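PDB 6IYM: 5-oxopent-3-ene-1,2,5-tricarboxylate decarboxylase from Exiguobacterium antarcticum B7, which belongs to the fumarylacetoacetate hydrolase family and carries a magnesium ion bound by acidic side chains. Local coordinates for residues A[16-21]-A[25-30]; A[95-100]-A[166-171]. All blocks are in the same frame, centred on the assembly; numbering follows the deposited sequence.

Interaction 1 of 2, residues A[16-21]-A[25-30]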
ATOM      1  N   ILE A  16     -14.508  -9.248  19.467  1.00 53.66           N
ATOM      2  CA  ILE A  16     -13.306  -8.575  20.035  1.00 57.49           C
ATOM      3  C   ILE A  16     -13.117  -9.085  21.461  1.00 64.23           C
ATOM      4  O   ILE A  16     -14.118  -9.226  22.201  1.00 59.07           O
ATOM      5  CB  ILE A  16     -13.421  -7.036  19.992  1.00 50.13           C
ATOM      6  CG1 ILE A  16     -13.370  -6.497  18.565  1.00 53.52           C
ATOM      7  CG2 ILE A  16     -12.361  -6.374  20.862  1.00 49.46           C
ATOM      8  CD1 ILE A  16     -13.825  -5.056  18.459  1.00 57.13           C
ATOM      9  N   GLY A  17     -11.862  -9.312  21.826  1.00 60.85           N
ATOM     10  CA  GLY A  17     -11.468  -9.840  23.138  1.00 59.74           C
ATOM     11  C   GLY A  17     -10.252  -9.099  23.621  1.00 62.07           C
ATOM     12  O   GLY A  17      -9.552  -8.505  22.757  1.00 56.55           O
ATOM     13  N   VAL A  18     -10.053  -9.089  24.941  1.00 65.76           N
ATOM     14  CA  VAL A  18      -8.846  -8.532  25.613  1.00 72.22           C
ATOM     15  C   VAL A  18      -8.269  -9.605  26.534  1.00 73.46           C
ATOM     16  O   VAL A  18      -8.893 -10.681  26.675  1.00 70.50           O
ATOM     17  CB  VAL A  18      -9.144  -7.231  26.380  1.00 69.80           C
ATOM     18  CG1 VAL A  18      -9.969  -6.275  25.538  1.00 72.33           C
ATOM     19  CG2 VAL A  18      -9.811  -7.490  27.719  1.00 72.96           C
ATOM     20  N   GLU A  19      -7.113  -9.310  27.128  1.00 73.69           N
ATOM     21  CA  GLU A  19      -6.365 -10.256  27.990  1.00 78.93           C
ATOM     22  C   GLU A  19      -5.616  -9.447  29.051  1.00 80.32           C
ATOM     23  O   GLU A  19      -4.706  -8.676  28.681  1.00 70.26           O
ATOM     24  CB  GLU A  19      -5.440 -11.138  27.150  1.00 80.80           C
ATOM     25  CG  GLU A  19      -4.877 -12.322  27.914  1.00 81.70           C
ATOM     26  CD  GLU A  19      -3.650 -12.931  27.267  1.00 84.26           C
ATOM     27  OE1 GLU A  19      -3.774 -13.435  26.129  1.00 84.77           O
ATOM     28  OE2 GLU A  19      -2.567 -12.865  27.890  1.00 77.37           O
ATOM     29  N   GLU A  20      -6.065  -9.576  30.303  1.00 85.10           N
ATOM     30  CA  GLU A  20      -5.407  -9.033  31.518  1.00 90.17           C
ATOM     31  C   GLU A  20      -5.066 -10.210  32.435  1.00 90.89           C
ATOM     32  O   GLU A  20      -5.979 -11.018  32.732  1.00 82.32           O
ATOM     33  CB  GLU A  20      -6.306  -8.015  32.219  1.00 95.93           C
ATOM     34  CG  GLU A  20      -6.165  -6.603  31.673  1.00101.53           C
ATOM     35  CD  GLU A  20      -6.071  -5.515  32.732  1.00102.80           C
ATOM     36  OE1 GLU A  20      -7.007  -5.402  33.546  1.00 95.95           O
ATOM     37  OE2 GLU A  20      -5.049  -4.790  32.747  1.00113.09           O
ATOM     38  N   ALA A  21      -3.789 -10.324  32.812  1.00 88.93           N
ATOM     39  CA  ALA A  21      -3.255 -11.374  33.706  1.00 91.12           C
ATOM     40  C   ALA A  21      -3.914 -12.729  33.397  1.00 97.17           C
ATOM     41  O   ALA A  21      -4.631 -13.256  34.276  1.00 99.49           O
ATOM     42  CB  ALA A  21      -3.469 -10.954  35.141  1.00 89.78           C
ATOM     43  N   TYR A  25     -11.286 -12.191  28.281  1.00 81.88           N
ATOM     44  CA  TYR A  25     -12.669 -11.672  28.414  1.00 82.42           C
ATOM     45  C   TYR A  25     -13.114 -11.206  27.027  1.00 78.32           C
ATOM     46  O   TYR A  25     -12.281 -10.619  26.303  1.00 69.72           O
ATOM     47  CB  TYR A  25     -12.727 -10.574  29.485  1.00 83.75           C
ATOM     48  CG  TYR A  25     -11.806 -10.832  30.650  1.00 96.32           C
ATOM     49  CD1 TYR A  25     -12.067 -11.845  31.560  1.00 99.71           C
ATOM     50  CD2 TYR A  25     -10.636 -10.105  30.813  1.00105.37           C
ATOM     51  CE1 TYR A  25     -11.204 -12.114  32.612  1.00103.65           C
ATOM     52  CE2 TYR A  25      -9.762 -10.362  31.858  1.00106.69           C
ATOM     53  CZ  TYR A  25     -10.044 -11.370  32.765  1.00108.93           C
ATOM     54  OH  TYR A  25      -9.181 -11.632  33.794  1.00 94.11           O
ATOM     55  N   ASP A  26     -14.362 -11.508  26.658  1.00 69.60           N
ATOM     56  CA  ASP A  26     -15.044 -10.942  25.462  1.00 72.17           C
ATOM     57  C   ASP A  26     -15.586  -9.552  25.834  1.00 70.74           C
ATOM     58  O   ASP A  26     -16.493  -9.479  26.675  1.00 74.06           O
ATOM     59  CB  ASP A  26     -16.127 -11.903  24.965  1.00 69.59           C
ATOM     60  CG  ASP A  26     -16.997 -11.328  23.866  1.00 72.30           C
ATOM     61  OD1 ASP A  26     -16.859 -10.115  23.587  1.00 74.34           O
ATOM     62  OD2 ASP A  26     -17.805 -12.101  23.300  1.00 74.66           O
ATOM     63  N   VAL A  27     -15.052  -8.486  25.232  1.00 70.09           N
ATOM     64  CA  VAL A  27     -15.334  -7.070  25.617  1.00 62.99           C
ATOM     65  C   VAL A  27     -16.241  -6.407  24.580  1.00 64.31           C
ATOM     66  O   VAL A  27     -16.499  -5.196  24.721  1.00 60.14           O
ATOM     67  CB  VAL A  27     -14.050  -6.233  25.765  1.00 70.29           C
ATOM     68  CG1 VAL A  27     -13.120  -6.813  26.814  1.00 72.66           C
ATOM     69  CG2 VAL A  27     -13.337  -6.047  24.430  1.00 73.15           C
ATOM     70  N   THR A  28     -16.710  -7.143  23.576  1.00 59.57           N
ATOM     71  CA  THR A  28     -17.420  -6.541  22.416  1.00 62.22           C
ATOM     72  C   THR A  28     -18.509  -5.594  22.926  1.00 67.09           C
ATOM     73  O   THR A  28     -18.571  -4.455  22.466  1.00 72.84           O
ATOM     74  CB  THR A  28     -17.907  -7.643  21.466  1.00 62.08           C
ATOM     75  OG1 THR A  28     -16.808  -8.546  21.336  1.00 70.04           O
ATOM     76  CG2 THR A  28     -18.362  -7.144  20.113  1.00 58.24           C
ATOM     77  N   PRO A  29     -19.396  -6.026  23.866  1.00 67.49           N
ATOM     78  CA  PRO A  29     -20.477  -5.175  24.368  1.00 64.61           C
ATOM     79  C   PRO A  29     -20.048  -3.792  24.882  1.00 64.86           C
ATOM     80  O   PRO A  29     -20.653  -2.821  24.458  1.00 67.61           O
ATOM     81  CB  PRO A  29     -21.083  -6.005  25.514  1.00 72.16           C
ATOM     82  CG  PRO A  29     -20.845  -7.438  25.084  1.00 70.57           C
ATOM     83  CD  PRO A  29     -19.479  -7.387  24.425  1.00 70.11           C
ATOM     84  N   GLN A  30     -19.042  -3.702  25.756  1.00 68.60           N
ATOM     85  CA  GLN A  30     -18.626  -2.392  26.344  1.00 76.28           C
ATOM     86  C   GLN A  30     -18.088  -1.455  25.257  1.00 75.92           C
ATOM     87  O   GLN A  30     -18.291  -0.238  25.410  1.00 81.78           O
ATOM     88  CB  GLN A  30     -17.562  -2.525  27.435  1.00 78.84           C
ATOM     89  CG  GLN A  30     -18.125  -2.728  28.835  1.00 79.04           C
ATOM     90  CD  GLN A  30     -17.885  -4.136  29.319  1.00 76.59           C
ATOM     91  OE1 GLN A  30     -18.249  -5.107  28.653  1.00 74.37           O
ATOM     92  NE2 GLN A  30     -17.251  -4.251  30.479  1.00 67.30           N
TER
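Thr28 turns its hydroxyl to the backbone of Ile16 because OG1 stands beside its own backbone N, opposite the carbonyl carbon (chi1 -45°), while Asp26 swings CG away from its backbone N (chi1 172°), sending the carboxylate along the chain toward the same hydroxyl. Thr28 OG1 accepts from Ile16 N at 3.0 Å. Thr28 OG1 donates in turn to Asp26 OD1, 2.7 Å away, so the hydroxyl relays between one strand and the carboxylate. Asp26 OD1 is gripped a second time by Thr28 N, 3.0 Å away, in an Asx turn that caps the start of the helix; OD2 is engaged by a salt bridge to Arg15. With two donors on one oxygen and an arginine on the other, the carboxylate is fixed in rotation and would be expected to remain ionised.

The main-chain bonds carry on the join. Val27 N reaches Ile16 O at 3.3 Å. Farther along, Val18 N lies 3.0 Å from Tyr25 O, whereas the reciprocal bond from Tyr25 N to Val18 O is weak.

Apolar branches complete the contact. Val18 and Val27 meet at about a right angle and very closely, CG1 to CG1 at 3.4 Å, and both also pack on Trp5 of strand 4-10. Val27 CG2, which also borders Val18 CG1, touches Ile16 CG2 at 3.7 Å. The Tyr25 ring offers its edge to Val18, with CD2 standing 4.1 Å from Val18 CG2. The whole is a worked example of an antiparallel beta hairpin, strands 13-20 and 23-26, whose second arm passes through an aspartate-capped turn directly into helix 28-31.

Interaction 2 of 2, residues A[95-100]-A[166-171]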
ATOM      1  N   VAL A  95      15.735   1.456   4.398  1.00 46.13           N
ATOM      2  CA  VAL A  95      15.054   0.858   3.218  1.00 47.90           C
ATOM      3  C   VAL A  95      13.591   0.670   3.625  1.00 48.97           C
ATOM      4  O   VAL A  95      13.360   0.185   4.772  1.00 43.09           O
ATOM      5  CB  VAL A  95      15.738  -0.466   2.806  1.00 47.73           C
ATOM      6  CG1 VAL A  95      14.952  -1.243   1.763  1.00 43.35           C
ATOM      7  CG2 VAL A  95      17.157  -0.233   2.308  1.00 47.10           C
ATOM      8  N   LEU A  96      12.654   1.133   2.785  1.00 44.28           N
ATOM      9  CA  LEU A  96      11.197   1.063   3.062  1.00 46.89           C
ATOM     10  C   LEU A  96      10.508   0.452   1.848  1.00 40.74           C
ATOM     11  O   LEU A  96      10.844   0.844   0.775  1.00 41.21           O
ATOM     12  CB  LEU A  96      10.641   2.458   3.361  1.00 48.48           C
ATOM     13  CG  LEU A  96      10.895   2.964   4.779  1.00 56.55           C
ATOM     14  CD1 LEU A  96      10.501   4.427   4.929  1.00 56.27           C
ATOM     15  CD2 LEU A  96      10.152   2.117   5.808  1.00 58.31           C
ATOM     16  N   PHE A  97       9.613  -0.513   2.054  1.00 43.06           N
ATOM     17  CA  PHE A  97       8.759  -1.123   0.998  1.00 40.00           C
ATOM     18  C   PHE A  97       7.449  -1.585   1.647  1.00 40.85           C
ATOM     19  O   PHE A  97       7.307  -1.467   2.893  1.00 37.45           O
ATOM     20  CB  PHE A  97       9.497  -2.267   0.305  1.00 43.37           C
ATOM     21  CG  PHE A  97      10.098  -3.227   1.286  1.00 44.42           C
ATOM     22  CD1 PHE A  97      11.372  -3.021   1.777  1.00 52.90           C
ATOM     23  CD2 PHE A  97       9.361  -4.303   1.749  1.00 48.96           C
ATOM     24  CE1 PHE A  97      11.916  -3.893   2.706  1.00 56.82           C
ATOM     25  CE2 PHE A  97       9.902  -5.166   2.685  1.00 52.70           C
ATOM     26  CZ  PHE A  97      11.176  -4.959   3.162  1.00 55.52           C
ATOM     27  N   THR A  98       6.506  -2.104   0.857  1.00 38.10           N
ATOM     28  CA  THR A  98       5.171  -2.451   1.398  1.00 39.79           C
ATOM     29  C   THR A  98       4.776  -3.881   1.043  1.00 39.54           C
ATOM     30  O   THR A  98       5.393  -4.516   0.142  1.00 38.44           O
ATOM     31  CB  THR A  98       4.138  -1.435   0.905  1.00 41.62           C
ATOM     32  OG1 THR A  98       3.931  -1.610  -0.498  1.00 43.75           O
ATOM     33  CG2 THR A  98       4.563  -0.023   1.212  1.00 43.93           C
ATOM     34  N   LYS A  99       3.742  -4.343   1.728  1.00 40.98           N
ATOM     35  CA  LYS A  99       3.047  -5.625   1.463  1.00 41.40           C
ATOM     36  C   LYS A  99       1.565  -5.321   1.269  1.00 40.01           C
ATOM     37  O   LYS A  99       1.015  -4.686   2.161  1.00 34.50           O
ATOM     38  CB  LYS A  99       3.222  -6.572   2.646  1.00 42.27           C
ATOM     39  CG  LYS A  99       4.640  -7.098   2.817  1.00 38.27           C
ATOM     40  CD  LYS A  99       4.819  -7.775   4.141  1.00 36.69           C
ATOM     41  CE  LYS A  99       4.436  -9.244   4.096  1.00 37.14           C
ATOM     42  NZ  LYS A  99       5.437 -10.037   3.329  1.00 35.74           N
ATOM     43  N   ALA A 100       0.982  -5.727   0.136  1.00 42.01           N
ATOM     44  CA  ALA A 100      -0.465  -5.581  -0.152  1.00 40.61           C
ATOM     45  C   ALA A 100      -1.242  -6.190   1.004  1.00 42.52           C
ATOM     46  O   ALA A 100      -0.817  -7.218   1.532  1.00 41.72           O
ATOM     47  CB  ALA A 100      -0.839  -6.229  -1.452  1.00 38.98           C
ATOM     48  N   VAL A 166      12.858  -6.728  -9.083  1.00 48.64           N
ATOM     49  CA  VAL A 166      13.857  -5.726  -8.598  1.00 44.88           C
ATOM     50  C   VAL A 166      13.388  -5.044  -7.307  1.00 54.03           C
ATOM     51  O   VAL A 166      14.193  -4.983  -6.328  1.00 51.74           O
ATOM     52  CB  VAL A 166      14.164  -4.708  -9.700  1.00 52.78           C
ATOM     53  CG1 VAL A 166      15.184  -3.669  -9.241  1.00 50.47           C
ATOM     54  CG2 VAL A 166      14.608  -5.412 -10.968  1.00 46.99           C
ATOM     55  N   GLN A 167      12.188  -4.460  -7.319  1.00 48.08           N
ATOM     56  CA  GLN A 167      11.567  -3.880  -6.105  1.00 46.88           C
ATOM     57  C   GLN A 167      10.918  -5.016  -5.326  1.00 42.59           C
ATOM     58  O   GLN A 167      10.463  -5.948  -5.969  1.00 45.44           O
ATOM     59  CB  GLN A 167      10.555  -2.816  -6.501  1.00 45.75           C
ATOM     60  CG  GLN A 167      11.204  -1.683  -7.258  1.00 42.78           C
ATOM     61  CD  GLN A 167      11.827  -0.696  -6.322  1.00 45.37           C
ATOM     62  OE1 GLN A 167      11.187  -0.233  -5.370  1.00 50.17           O
ATOM     63  NE2 GLN A 167      13.074  -0.356  -6.608  1.00 49.59           N
ATOM     64  N   PHE A 168      10.906  -4.943  -3.991  1.00 42.93           N
ATOM     65  CA  PHE A 168      10.552  -6.101  -3.125  1.00 41.81           C
ATOM     66  C   PHE A 168       9.042  -6.382  -3.150  1.00 43.42           C
ATOM     67  O   PHE A 168       8.667  -7.521  -2.834  1.00 46.25           O
ATOM     68  CB  PHE A 168      11.112  -5.891  -1.716  1.00 43.32           C
ATOM     69  CG  PHE A 168      12.616  -5.850  -1.638  1.00 39.66           C
ATOM     70  CD1 PHE A 168      13.407  -6.295  -2.684  1.00 43.84           C
ATOM     71  CD2 PHE A 168      13.234  -5.391  -0.495  1.00 44.31           C
ATOM     72  CE1 PHE A 168      14.789  -6.242  -2.604  1.00 49.79           C
ATOM     73  CE2 PHE A 168      14.614  -5.351  -0.404  1.00 48.20           C
ATOM     74  CZ  PHE A 168      15.391  -5.781  -1.458  1.00 53.85           C
ATOM     75  N   PHE A 169       8.220  -5.415  -3.572  1.00 40.42           N
ATOM     76  CA  PHE A 169       6.741  -5.391  -3.436  1.00 40.79           C
ATOM     77  C   PHE A 169       6.103  -6.729  -3.809  1.00 37.85           C
ATOM     78  O   PHE A 169       5.415  -7.316  -2.973  1.00 36.35           O
ATOM     79  CB  PHE A 169       6.102  -4.340  -4.348  1.00 44.31           C
ATOM     80  CG  PHE A 169       4.597  -4.417  -4.357  1.00 40.88           C
ATOM     81  CD1 PHE A 169       3.876  -4.227  -3.197  1.00 38.67           C
ATOM     82  CD2 PHE A 169       3.907  -4.704  -5.517  1.00 43.35           C
ATOM     83  CE1 PHE A 169       2.493  -4.306  -3.210  1.00 40.62           C
ATOM     84  CE2 PHE A 169       2.527  -4.772  -5.528  1.00 40.81           C
ATOM     85  CZ  PHE A 169       1.824  -4.585  -4.378  1.00 40.89           C
ATOM     86  N   ARG A 170       6.288  -7.176  -5.045  1.00 38.51           N
ATOM     87  CA  ARG A 170       5.608  -8.378  -5.582  1.00 45.22           C
ATOM     88  C   ARG A 170       6.032  -9.613  -4.773  1.00 40.65           C
ATOM     89  O   ARG A 170       5.147 -10.330  -4.339  1.00 43.56           O
ATOM     90  CB  ARG A 170       5.879  -8.591  -7.076  1.00 44.58           C
ATOM     91  CG  ARG A 170       5.158  -9.816  -7.619  1.00 47.93           C
ATOM     92  CD  ARG A 170       4.856  -9.808  -9.113  1.00 49.70           C
ATOM     93  NE  ARG A 170       4.624 -11.183  -9.537  1.00 41.90           N
ATOM     94  CZ  ARG A 170       3.517 -11.864  -9.310  1.00 43.88           C
ATOM     95  NH1 ARG A 170       2.490 -11.321  -8.676  1.00 45.69           N
ATOM     96  NH2 ARG A 170       3.435 -13.113  -9.716  1.00 49.36           N
ATOM     97  N   GLY A 171       7.329  -9.850  -4.606  1.00 41.28           N
ATOM     98  CA  GLY A 171       7.848 -11.049  -3.916  1.00 40.31           C
ATOM     99  C   GLY A 171       7.454 -11.094  -2.445  1.00 41.73           C
ATOM    100  O   GLY A 171       7.630 -12.170  -1.846  1.00 41.52           O
TER
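Phe168 leans on Phe97 from its first side-chain carbon outward. Phe168 CB lies 4.1 Å from Phe97 CG. Because CG stands beside the backbone N (chi1 -64°), the ring continues across Phe97, and Phe168 CD2 settles over one face, displaced toward the rim, 3.8 Å from both Phe97 CE1 and CD1. Beyond it the ring leads off, Phe168 CE2 lying 4.4 Å from Phe97 CE1. The planes stand at 76° with centroids 5.3 Å apart, a T-shaped stack in which Phe168 supplies the edge and Phe97 the face.

The neighbouring Phe169 serves the next part of the strand. Its CD1 edge approaches Thr98 O at 3.7 Å, near the ring plane, and CE1 lies 4.2 Å from Ala100 CB. Thr98 OG1, also beside this ring, is hydrogen-bonded to Asn71 and to Thr98 OG1 of the second subunit. Phe168 N bonds to Gln167 OE1 of that subunit.

The Phe97 side chain comes within about 4 Å of the bound magnesium ion, and Lys99 of the same strand forms a salt bridge with the metal-site residue Asp155. The aromatic pair thus forms part of the surroundings of the magnesium site to which Glu124, Glu126 and Asp155 contribute.

Overall arrangement
Both contacts are buried and both reach the same large mixed sheet, yet they lie on opposite sides of the chain's centre, with their own centres about 35 Å apart. Interaction 1 is local: it closes a hairpin between residues close in sequence, relies on main-chain and capping hydrogen bonds backed by aliphatic branches, and is touched by no other chain. Interaction 2 joins elements 66 residues apart, a strand and a loop, through aromatic edges and faces rather than shared polar bonds; several of its polar groups have partners elsewhere, some on the second subunit. The chemistry follows the place: hairpin closure at one end, a metal site beside the dimer interface at the other.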